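Local coordinates for adhesin LabA (Helicobacter pylori, PDB 6GMM), which probably acts as a lectin-like surface adhesin that recognises LacdiNAc-bearing glycans and so helps attach the bacterium to the gastric mucosa, at residues Tyr138-Lys143 and Glu180-Lys185; Glu224-Lys229 and Gly236-Glu241; Asn302-Val307 and Thr359-Ser364. All coordinates share one frame; numbering follows the deposited sequence.

Contact 1: Tyr138-Lys143 and Glu180-Lys185; sequences YQIIQK and EEIVTK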
loop_
_atom_site.group_PDB
_atom_site.type_symbol
_atom_site.label_atom_id
_atom_site.label_comp_id
_atom_site.label_asym_id
_atom_site.label_seq_id
_atom_site.Cartn_x
_atom_site.Cartn_y
_atom_site.Cartn_z
ATOM N N TYR A 138 -7.529 -19.650 6.839
ATOM C CA TYR A 138 -8.805 -18.966 7.059
ATOM C C TYR A 138 -9.121 -18.830 8.563
ATOM O O TYR A 138 -9.533 -17.762 9.017
ATOM C CB TYR A 138 -9.931 -19.716 6.314
ATOM C CG TYR A 138 -11.331 -19.219 6.608
ATOM C CD1 TYR A 138 -11.870 -18.139 5.917
ATOM C CD2 TYR A 138 -12.134 -19.856 7.548
ATOM C CE1 TYR A 138 -13.181 -17.720 6.140
ATOM C CE2 TYR A 138 -13.429 -19.419 7.809
ATOM C CZ TYR A 138 -13.956 -18.364 7.087
ATOM O OH TYR A 138 -15.237 -17.954 7.335
ATOM N N GLN A 139 -8.903 -19.913 9.326
ATOM C CA GLN A 139 -9.189 -19.924 10.762
ATOM C C GLN A 139 -8.316 -18.968 11.518
ATOM O O GLN A 139 -8.821 -18.331 12.434
ATOM C CB GLN A 139 -9.154 -21.338 11.385
ATOM C CG GLN A 139 -10.149 -22.343 10.819
ATOM C CD GLN A 139 -11.603 -21.971 10.930
ATOM O OE1 GLN A 139 -12.037 -21.278 11.864
ATOM N NE2 GLN A 139 -12.393 -22.473 9.984
ATOM N N ILE A 140 -7.029 -18.807 11.112
ATOM C CA ILE A 140 -6.112 -17.848 11.764
ATOM C C ILE A 140 -6.591 -16.419 11.528
ATOM O O ILE A 140 -6.602 -15.614 12.465
ATOM C CB ILE A 140 -4.612 -18.064 11.402
ATOM C CG1 ILE A 140 -4.105 -19.407 12.006
ATOM C CG2 ILE A 140 -3.773 -16.901 11.924
ATOM C CD1 ILE A 140 -2.708 -19.999 11.473
ATOM N N ILE A 141 -6.975 -16.102 10.272
ATOM C CA ILE A 141 -7.500 -14.791 9.907
ATOM C C ILE A 141 -8.728 -14.476 10.745
ATOM O O ILE A 141 -8.777 -13.418 11.362
ATOM C CB ILE A 141 -7.790 -14.668 8.387
ATOM C CG1 ILE A 141 -6.470 -14.776 7.580
ATOM C CG2 ILE A 141 -8.520 -13.334 8.090
ATOM C CD1 ILE A 141 -6.607 -14.878 6.090
ATOM N N GLN A 142 -9.701 -15.404 10.790
ATOM C CA GLN A 142 -10.934 -15.225 11.548
ATOM C C GLN A 142 -10.676 -15.029 13.038
ATOM O O GLN A 142 -11.251 -14.106 13.607
ATOM C CB GLN A 142 -11.932 -16.364 11.268
ATOM C CG GLN A 142 -12.683 -16.147 9.955
ATOM C CD GLN A 142 -13.713 -15.024 9.974
ATOM O OE1 GLN A 142 -13.854 -14.228 10.913
ATOM N NE2 GLN A 142 -14.478 -14.946 8.921
ATOM N N LYS A 143 -9.772 -15.842 13.668
ATOM C CA LYS A 143 -9.447 -15.669 15.104
ATOM C C LYS A 143 -8.690 -14.374 15.361
ATOM O O LYS A 143 -8.875 -13.760 16.412
ATOM C CB LYS A 143 -8.701 -16.879 15.708
ATOM C CG LYS A 143 -9.434 -18.227 15.570
ATOM C CD LYS A 143 -10.649 -18.400 16.492
ATOM C CE LYS A 143 -11.377 -19.716 16.275
ATOM N NZ LYS A 143 -12.068 -19.792 14.952
ATOM N N GLU A 180 -5.507 -29.480 16.294
ATOM C CA GLU A 180 -4.198 -28.964 16.691
ATOM C C GLU A 180 -4.270 -27.573 17.330
ATOM O O GLU A 180 -5.170 -26.786 17.018
ATOM C CB GLU A 180 -3.165 -28.998 15.529
ATOM C CG GLU A 180 -3.364 -27.981 14.416
ATOM C CD GLU A 180 -2.173 -27.768 13.496
ATOM O OE1 GLU A 180 -1.099 -27.355 13.994
ATOM O OE2 GLU A 180 -2.331 -27.965 12.269
ATOM N N GLU A 181 -3.306 -27.279 18.214
ATOM C CA GLU A 181 -3.232 -25.996 18.889
ATOM C C GLU A 181 -2.240 -25.076 18.150
ATOM O O GLU A 181 -1.049 -25.400 18.006
ATOM C CB GLU A 181 -2.884 -26.172 20.383
ATOM C CG GLU A 181 -2.857 -24.859 21.161
ATOM C CD GLU A 181 -1.772 -24.704 22.213
ATOM O OE1 GLU A 181 -0.606 -25.086 21.946
ATOM O OE2 GLU A 181 -2.080 -24.139 23.288
ATOM N N ILE A 182 -2.756 -23.935 17.667
ATOM C CA ILE A 182 -1.969 -22.941 16.947
ATOM C C ILE A 182 -1.414 -21.908 17.910
ATOM O O ILE A 182 -2.150 -21.356 18.734
ATOM C CB ILE A 182 -2.794 -22.300 15.804
ATOM C CG1 ILE A 182 -3.199 -23.354 14.753
ATOM C CG2 ILE A 182 -2.079 -21.125 15.150
ATOM C CD1 ILE A 182 -4.622 -23.499 14.638
ATOM N N VAL A 183 -0.094 -21.690 17.829
ATOM C CA VAL A 183 0.619 -20.667 18.599
ATOM C C VAL A 183 1.368 -19.832 17.583
ATOM O O VAL A 183 2.304 -20.328 16.955
ATOM C CB VAL A 183 1.542 -21.210 19.717
ATOM C CG1 VAL A 183 2.023 -20.070 20.599
ATOM C CG2 VAL A 183 0.835 -22.271 20.560
ATOM N N THR A 184 0.886 -18.599 17.349
ATOM C CA THR A 184 1.468 -17.641 16.396
ATOM C C THR A 184 1.265 -16.194 16.883
ATOM O O THR A 184 0.889 -15.995 18.045
ATOM C CB THR A 184 0.946 -17.905 14.954
ATOM O OG1 THR A 184 1.719 -17.112 14.046
ATOM C CG2 THR A 184 -0.548 -17.603 14.787
ATOM N N LYS A 185 1.571 -15.184 16.023
ATOM C CA LYS A 185 1.406 -13.770 16.372
ATOM C C LYS A 185 0.209 -13.167 15.624
ATOM O O LYS A 185 -0.055 -13.518 14.461
ATOM C CB LYS A 185 2.689 -12.936 16.095
ATOM C CG LYS A 185 3.989 -13.389 16.782
ATOM C CD LYS A 185 4.002 -13.151 18.287
ATOM C CE LYS A 185 5.270 -13.659 18.926
ATOM N NZ LYS A 185 5.128 -13.772 20.406
#
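Ile140 and Ile182 meet through methyl and methylene groups that similar first torsions bring to bear. In Ile140, chi1 of -68° sets CG1 beside the backbone N, and an extended second torsion carries CD1 out toward the strand. In Ile182, chi1 of -63° leaves the branch methyl CG2 anti to the backbone N, and this methyl does the touching. Ile140 CD1 lies 3.9 Å from Ile182 CG2, and Ile140 CG1 follows at 4.1 Å from the same Ile182 CG2. The two side chains cross obliquely, and Ile182 CG2 rests against both CG1 and CD1 of Ile140. Two positions further on, Thr184 comes to the same side of the strand. Its OG1 is anti to the backbone N, and its methyl rather than its hydroxyl faces the helix: Thr184 CG2 is 4.4 Å from Ile140 CG2, a looser apolar approach.

The arrangement is that of a two-stranded antiparallel sheet, 161-165 with 181-185, whose connection is largely unmodelled, laid by one face on helix 128-145. Ile182 and Thr184 look inward, while Glu181 and Val183 stay exposed. Phe164 of the partner strand touches both Ile140 and Ile182, and Gln194 and Val190 of helix 188-205 adjoin Ile140 and Thr184 respectively.

No hydrogen bond joins the two segments; polar groups cluster on another side of the helix. There Gln142 folds over the ring of Tyr138, one turn earlier, with Gln142 CG 3.8 Å above the ring plane and offset toward the rim, while Gln139 NE2 lies in plane at the ring edge. The amide Gln142 NE2 gives only a weak bond, 3.5 Å, to Tyr138 OH. That hydroxyl is also hydrogen-bonded to Gln74, and Gln142 OE1 accepts from the backbone N of Ala349.

Contact 2: Glu224-Lys229 and Gly236-Glu241; sequences EGIYLK and GIFKNE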
loop_
_atom_site.group_PDB
_atom_site.type_symbol
_atom_site.label_atom_id
_atom_site.label_comp_id
_atom_site.label_asym_id
_atom_site.label_seq_id
_atom_site.Cartn_x
_atom_site.Cartn_y
_atom_site.Cartn_z
ATOM N N GLU A 224 -23.231 -12.930 -9.119
ATOM C CA GLU A 224 -23.436 -11.694 -9.886
ATOM C C GLU A 224 -22.063 -11.085 -10.134
ATOM O O GLU A 224 -21.190 -11.201 -9.273
ATOM C CB GLU A 224 -24.295 -10.698 -9.094
ATOM C CG GLU A 224 -25.763 -11.077 -9.023
ATOM C CD GLU A 224 -26.543 -10.947 -10.319
ATOM O OE1 GLU A 224 -26.101 -10.200 -11.222
ATOM O OE2 GLU A 224 -27.620 -11.574 -10.416
ATOM N N GLY A 225 -21.856 -10.504 -11.313
ATOM C CA GLY A 225 -20.579 -9.876 -11.653
ATOM C C GLY A 225 -19.507 -10.822 -12.164
ATOM O O GLY A 225 -18.505 -10.357 -12.708
ATOM N N ILE A 226 -19.708 -12.157 -11.993
ATOM C CA ILE A 226 -18.813 -13.203 -12.465
ATOM C C ILE A 226 -19.460 -13.806 -13.718
ATOM O O ILE A 226 -20.538 -14.390 -13.644
ATOM C CB ILE A 226 -18.574 -14.252 -11.347
ATOM C CG1 ILE A 226 -17.889 -13.623 -10.088
ATOM C CG2 ILE A 226 -17.835 -15.488 -11.860
ATOM C CD1 ILE A 226 -16.443 -13.083 -10.226
ATOM N N TYR A 227 -18.822 -13.593 -14.870
ATOM C CA TYR A 227 -19.295 -14.020 -16.189
ATOM C C TYR A 227 -18.376 -15.116 -16.723
ATOM O O TYR A 227 -17.156 -14.928 -16.789
ATOM C CB TYR A 227 -19.317 -12.809 -17.156
ATOM C CG TYR A 227 -20.042 -11.596 -16.612
ATOM C CD1 TYR A 227 -21.420 -11.456 -16.762
ATOM C CD2 TYR A 227 -19.354 -10.593 -15.935
ATOM C CE1 TYR A 227 -22.095 -10.343 -16.256
ATOM C CE2 TYR A 227 -20.016 -9.475 -15.426
ATOM C CZ TYR A 227 -21.387 -9.355 -15.584
ATOM O OH TYR A 227 -22.031 -8.249 -15.074
ATOM N N LEU A 228 -18.961 -16.270 -17.072
ATOM C CA LEU A 228 -18.252 -17.437 -17.608
ATOM C C LEU A 228 -17.741 -17.190 -19.034
ATOM O O LEU A 228 -18.514 -16.837 -19.934
ATOM C CB LEU A 228 -19.132 -18.707 -17.559
ATOM C CG LEU A 228 -19.855 -19.019 -16.239
ATOM C CD1 LEU A 228 -20.896 -20.090 -16.434
ATOM C CD2 LEU A 228 -18.879 -19.391 -15.132
ATOM N N LYS A 229 -16.430 -17.359 -19.219
ATOM C CA LYS A 229 -15.731 -17.174 -20.485
ATOM C C LYS A 229 -15.261 -18.532 -21.053
ATOM O O LYS A 229 -14.239 -18.617 -21.736
ATOM C CB LYS A 229 -14.558 -16.189 -20.297
ATOM C CG LYS A 229 -14.969 -14.745 -19.972
ATOM C CD LYS A 229 -13.767 -13.912 -19.519
ATOM C CE LYS A 229 -14.118 -12.499 -19.103
ATOM N NZ LYS A 229 -14.728 -12.453 -17.748
ATOM N N GLY A 236 -9.894 -20.404 -13.499
ATOM C CA GLY A 236 -10.416 -19.911 -14.769
ATOM C C GLY A 236 -11.500 -18.878 -14.533
ATOM O O GLY A 236 -11.345 -17.721 -14.906
ATOM N N ILE A 237 -12.587 -19.285 -13.860
ATOM C CA ILE A 237 -13.714 -18.414 -13.496
ATOM C C ILE A 237 -13.256 -17.141 -12.723
ATOM O O ILE A 237 -13.719 -16.045 -13.029
ATOM C CB ILE A 237 -14.793 -19.224 -12.709
ATOM C CG1 ILE A 237 -15.469 -20.250 -13.625
ATOM C CG2 ILE A 237 -15.866 -18.318 -12.091
ATOM C CD1 ILE A 237 -16.114 -21.437 -12.882
ATOM N N PHE A 238 -12.371 -17.314 -11.724
ATOM C CA PHE A 238 -11.916 -16.226 -10.844
ATOM C C PHE A 238 -10.514 -15.645 -11.136
ATOM O O PHE A 238 -9.971 -14.941 -10.286
ATOM C CB PHE A 238 -12.005 -16.686 -9.380
ATOM C CG PHE A 238 -13.406 -17.018 -8.948
ATOM C CD1 PHE A 238 -14.291 -16.015 -8.572
ATOM C CD2 PHE A 238 -13.858 -18.330 -8.955
ATOM C CE1 PHE A 238 -15.599 -16.320 -8.186
ATOM C CE2 PHE A 238 -15.172 -18.643 -8.572
ATOM C CZ PHE A 238 -16.033 -17.634 -8.193
ATOM N N LYS A 239 -9.977 -15.853 -12.353
ATOM C CA LYS A 239 -8.679 -15.342 -12.839
ATOM C C LYS A 239 -8.422 -13.860 -12.466
ATOM O O LYS A 239 -7.364 -13.525 -11.903
ATOM C CB LYS A 239 -8.634 -15.509 -14.363
ATOM C CG LYS A 239 -7.268 -15.791 -14.952
ATOM C CD LYS A 239 -7.431 -16.135 -16.440
ATOM C CE LYS A 239 -6.126 -16.334 -17.172
ATOM N NZ LYS A 239 -6.336 -16.421 -18.646
ATOM N N ASN A 240 -9.401 -12.982 -12.765
ATOM C CA ASN A 240 -9.306 -11.542 -12.489
ATOM C C ASN A 240 -9.277 -11.266 -10.985
ATOM O O ASN A 240 -8.392 -10.567 -10.527
ATOM C CB ASN A 240 -10.466 -10.806 -13.165
ATOM C CG ASN A 240 -10.541 -9.337 -12.867
ATOM O OD1 ASN A 240 -9.927 -8.526 -13.551
ATOM N ND2 ASN A 240 -11.298 -8.965 -11.842
ATOM N N GLU A 241 -10.215 -11.855 -10.229
ATOM C CA GLU A 241 -10.366 -11.682 -8.785
ATOM C C GLU A 241 -9.189 -12.237 -8.008
ATOM O O GLU A 241 -8.711 -11.569 -7.102
ATOM C CB GLU A 241 -11.698 -12.233 -8.283
ATOM C CG GLU A 241 -12.906 -11.490 -8.838
ATOM C CD GLU A 241 -13.169 -11.630 -10.330
ATOM O OE1 GLU A 241 -12.859 -12.700 -10.905
ATOM O OE2 GLU A 241 -13.660 -10.648 -10.931
HETATM O O HOH W 1 -14.811 -15.103 -15.421
#
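Ile226 is the first residue of the 224-229 loop to touch the junction of helices 234-237 and 239-264, and both its branches are used. Ile226 CG2 presses on Ile237 CG2 at 3.5 Å, tighter than usual for two methyls, with the side chains at about a right angle. The other branch reaches past Phe238, where Ile226 CD1 stands 3.9 Å from ring atom Phe238 CE1. The same Ile226 CD1 ends against the carboxylate of Glu241, 3.6 Å from Glu241 CD. A bend in the glutamate chain (chi2 67°) folds that group back, and Asn240 ND2 bonds Glu241 OE2 at 3.0 Å from above the carboxylate plane (74° out of it). Tyr227 points its CB away from the other segment and contributes its carbonyl: a water donates to Tyr227 O at 2.7 Å and to Ile237 O at 2.8 Å, bridging the two backbones. Leu228 then lies alongside Ile237, pointing the same way, with Leu228 CD2 3.8 Å from Ile237 CG1. Ile237 CG2 also covers the rim of one face of the Phe238 ring.

The Cys206-Cys235 disulfide ties the residue just after helix 188-205 to helix 234-237. Around this junction, Phe238 meets Trp223 edge-to-face and packs on Leu72 and Met76 of helix 57-76, while Phe318 of helix 316-323 adjoins Ile226 and Glu241.

Contact 3: Asn302-Val307 and Thr359-Ser364; sequences NRAQAV and TNLKDS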
loop_
_atom_site.group_PDB
_atom_site.type_symbol
_atom_site.label_atom_id
_atom_site.label_comp_id
_atom_site.label_asym_id
_atom_site.label_seq_id
_atom_site.Cartn_x
_atom_site.Cartn_y
_atom_site.Cartn_z
ATOM N N ASN A 302 2.021 5.072 -1.127
ATOM C CA ASN A 302 2.011 4.581 -2.514
ATOM C C ASN A 302 1.289 3.238 -2.508
ATOM O O ASN A 302 0.307 3.071 -3.244
ATOM C CB ASN A 302 3.455 4.406 -3.044
ATOM C CG ASN A 302 3.584 3.715 -4.388
ATOM O OD1 ASN A 302 3.628 2.480 -4.492
ATOM N ND2 ASN A 302 3.685 4.499 -5.447
ATOM N N ARG A 303 1.741 2.325 -1.622
ATOM C CA ARG A 303 1.195 0.973 -1.480
ATOM C C ARG A 303 -0.270 0.934 -1.067
ATOM O O ARG A 303 -1.024 0.203 -1.700
ATOM C CB ARG A 303 2.072 0.126 -0.548
ATOM C CG ARG A 303 3.508 -0.014 -1.068
ATOM C CD ARG A 303 3.570 -0.583 -2.475
ATOM N NE ARG A 303 4.907 -0.413 -3.040
ATOM C CZ ARG A 303 5.336 -0.987 -4.157
ATOM N NH1 ARG A 303 6.577 -0.784 -4.579
ATOM N NH2 ARG A 303 4.537 -1.794 -4.845
ATOM N N ALA A 304 -0.694 1.731 -0.052
ATOM C CA ALA A 304 -2.115 1.781 0.376
ATOM C C ALA A 304 -2.992 2.190 -0.824
ATOM O O ALA A 304 -3.995 1.558 -1.096
ATOM C CB ALA A 304 -2.299 2.771 1.516
ATOM N N GLN A 305 -2.607 3.211 -1.557
ATOM C CA GLN A 305 -3.340 3.614 -2.764
ATOM C C GLN A 305 -3.341 2.484 -3.831
ATOM O O GLN A 305 -4.380 2.256 -4.466
ATOM C CB GLN A 305 -2.751 4.938 -3.338
ATOM C CG GLN A 305 -3.498 5.487 -4.571
ATOM C CD GLN A 305 -4.991 5.720 -4.406
ATOM O OE1 GLN A 305 -5.511 5.976 -3.310
ATOM N NE2 GLN A 305 -5.704 5.711 -5.522
ATOM N N ALA A 306 -2.202 1.750 -4.003
ATOM C CA ALA A 306 -2.125 0.676 -5.009
ATOM C C ALA A 306 -3.079 -0.462 -4.678
ATOM O O ALA A 306 -3.614 -1.125 -5.582
ATOM C CB ALA A 306 -0.710 0.158 -5.131
ATOM N N VAL A 307 -3.300 -0.679 -3.374
ATOM C CA VAL A 307 -4.234 -1.693 -2.881
ATOM C C VAL A 307 -5.642 -1.290 -3.367
ATOM O O VAL A 307 -6.366 -2.177 -3.813
ATOM C CB VAL A 307 -4.165 -1.878 -1.347
ATOM C CG1 VAL A 307 -5.359 -2.714 -0.831
ATOM C CG2 VAL A 307 -2.816 -2.496 -0.923
ATOM N N THR A 359 -14.248 1.545 1.417
ATOM C CA THR A 359 -14.689 2.907 1.726
ATOM C C THR A 359 -13.782 3.496 2.799
ATOM O O THR A 359 -13.242 4.572 2.575
ATOM C CB THR A 359 -16.168 2.921 2.126
ATOM O OG1 THR A 359 -16.925 2.508 0.989
ATOM C CG2 THR A 359 -16.649 4.300 2.588
ATOM N N ASN A 360 -13.564 2.776 3.924
ATOM C CA ASN A 360 -12.693 3.240 5.018
ATOM C C ASN A 360 -11.251 3.447 4.593
ATOM O O ASN A 360 -10.621 4.365 5.088
ATOM C CB ASN A 360 -12.787 2.320 6.226
ATOM C CG ASN A 360 -14.140 2.371 6.886
ATOM O OD1 ASN A 360 -15.017 3.166 6.510
ATOM N ND2 ASN A 360 -14.351 1.518 7.877
ATOM N N LEU A 361 -10.747 2.656 3.632
ATOM C CA LEU A 361 -9.386 2.819 3.109
ATOM C C LEU A 361 -9.288 4.054 2.216
ATOM O O LEU A 361 -8.368 4.875 2.409
ATOM C CB LEU A 361 -8.923 1.539 2.376
ATOM C CG LEU A 361 -7.610 1.594 1.571
ATOM C CD1 LEU A 361 -6.398 1.912 2.448
ATOM C CD2 LEU A 361 -7.372 0.295 0.874
ATOM N N LYS A 362 -10.242 4.228 1.267
ATOM C CA LYS A 362 -10.226 5.415 0.391
ATOM C C LYS A 362 -10.367 6.693 1.222
ATOM O O LYS A 362 -9.613 7.658 0.997
ATOM C CB LYS A 362 -11.296 5.336 -0.719
ATOM C CG LYS A 362 -11.139 4.138 -1.692
ATOM C CD LYS A 362 -11.783 4.379 -3.089
ATOM C CE LYS A 362 -13.294 4.514 -3.129
ATOM N NZ LYS A 362 -13.982 3.195 -3.076
ATOM N N ASP A 363 -11.298 6.681 2.217
ATOM C CA ASP A 363 -11.527 7.808 3.134
ATOM C C ASP A 363 -10.267 8.140 3.938
ATOM O O ASP A 363 -9.965 9.314 4.085
ATOM C CB ASP A 363 -12.715 7.539 4.088
ATOM C CG ASP A 363 -14.098 7.603 3.445
ATOM O OD1 ASP A 363 -14.178 7.844 2.212
ATOM O OD2 ASP A 363 -15.105 7.412 4.175
ATOM N N SER A 364 -9.523 7.111 4.427
ATOM C CA SER A 364 -8.301 7.307 5.209
ATOM C C SER A 364 -7.195 7.933 4.380
ATOM O O SER A 364 -6.416 8.713 4.916
ATOM C CB SER A 364 -7.826 5.998 5.836
ATOM O OG SER A 364 -6.914 5.317 4.989
#
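A helix-helix interface inside the alpha-helical body of the adhesin brings helix 287-311 against helix 354-366, with Leu361 as the residue that reaches across. The two segments run in roughly opposite directions, and their backbones come nearest at Ala304 CA and Leu361 CA, 7.8 Å apart. Leu361 leaves its helix with CG anti to the backbone N (chi1 171°), which sends the branched end across to the other helix. A second torsion of 61° points CD1 at the Ala304 methyl and CD2 at Val307 and the Ala304 carbonyl. Leu361 CD1 faces the small methyl of Ala304, 4.3 Å from Ala304 CB. Leu361 CD2 reaches further along the helix and lies 4.0 Å from Val307 CG1, the valine and leucine side chains crossing at about a right angle. The same Leu361 CD2 is 4.1 Å from Ala304 O, so the leucine also rests on the helix backbone. Ala304 and Val307 are three residues apart and therefore lie on the same side of helix 287-311; Val308, next to Val307, touches Leu361 as well.

All three residues that meet here are buried; no hydrogen bond crosses between the segments, and the side chains that meet are apolar. The nearest polar detail stays within one helix: Ser364 OG donates to Leu361 O at 3.0 Å, with a C=O...donor angle of 126°. The serine hydroxyl thereby turns back onto its own helix, three residues earlier in the chain. Helix 57-76 joins the packing with Pro57 against Ala304 and Ser364 and Gln60 against Leu361, while Asn251 of helix 239-264 touches Val307. Van der Waals packing of a leucine against alanine and valine on an oppositely directed helix, with further helices packed around the pair, is typical of an antiparallel helical bundle.

In the fold
All three contacts are buried, but only contact 3 lies near the middle of the chain, its centre about 7 Å from the centre of the chain, against about 24 and 25 Å for the centres of contacts 1 and 2. None touches another. Their elements differ accordingly: a sheet strand on a helix in contact 1, a loop on the break between two helices in contact 2, two helices in contact 3. Contacts 1 and 3 join their segments without a hydrogen bond or water bridge, whereas contact 2 adds a bridging water and a carboxylate. Helix 57-76 borders both contacts 2 and 3, and helix 239-264, which starts in contact 2, passes alongside contact 3.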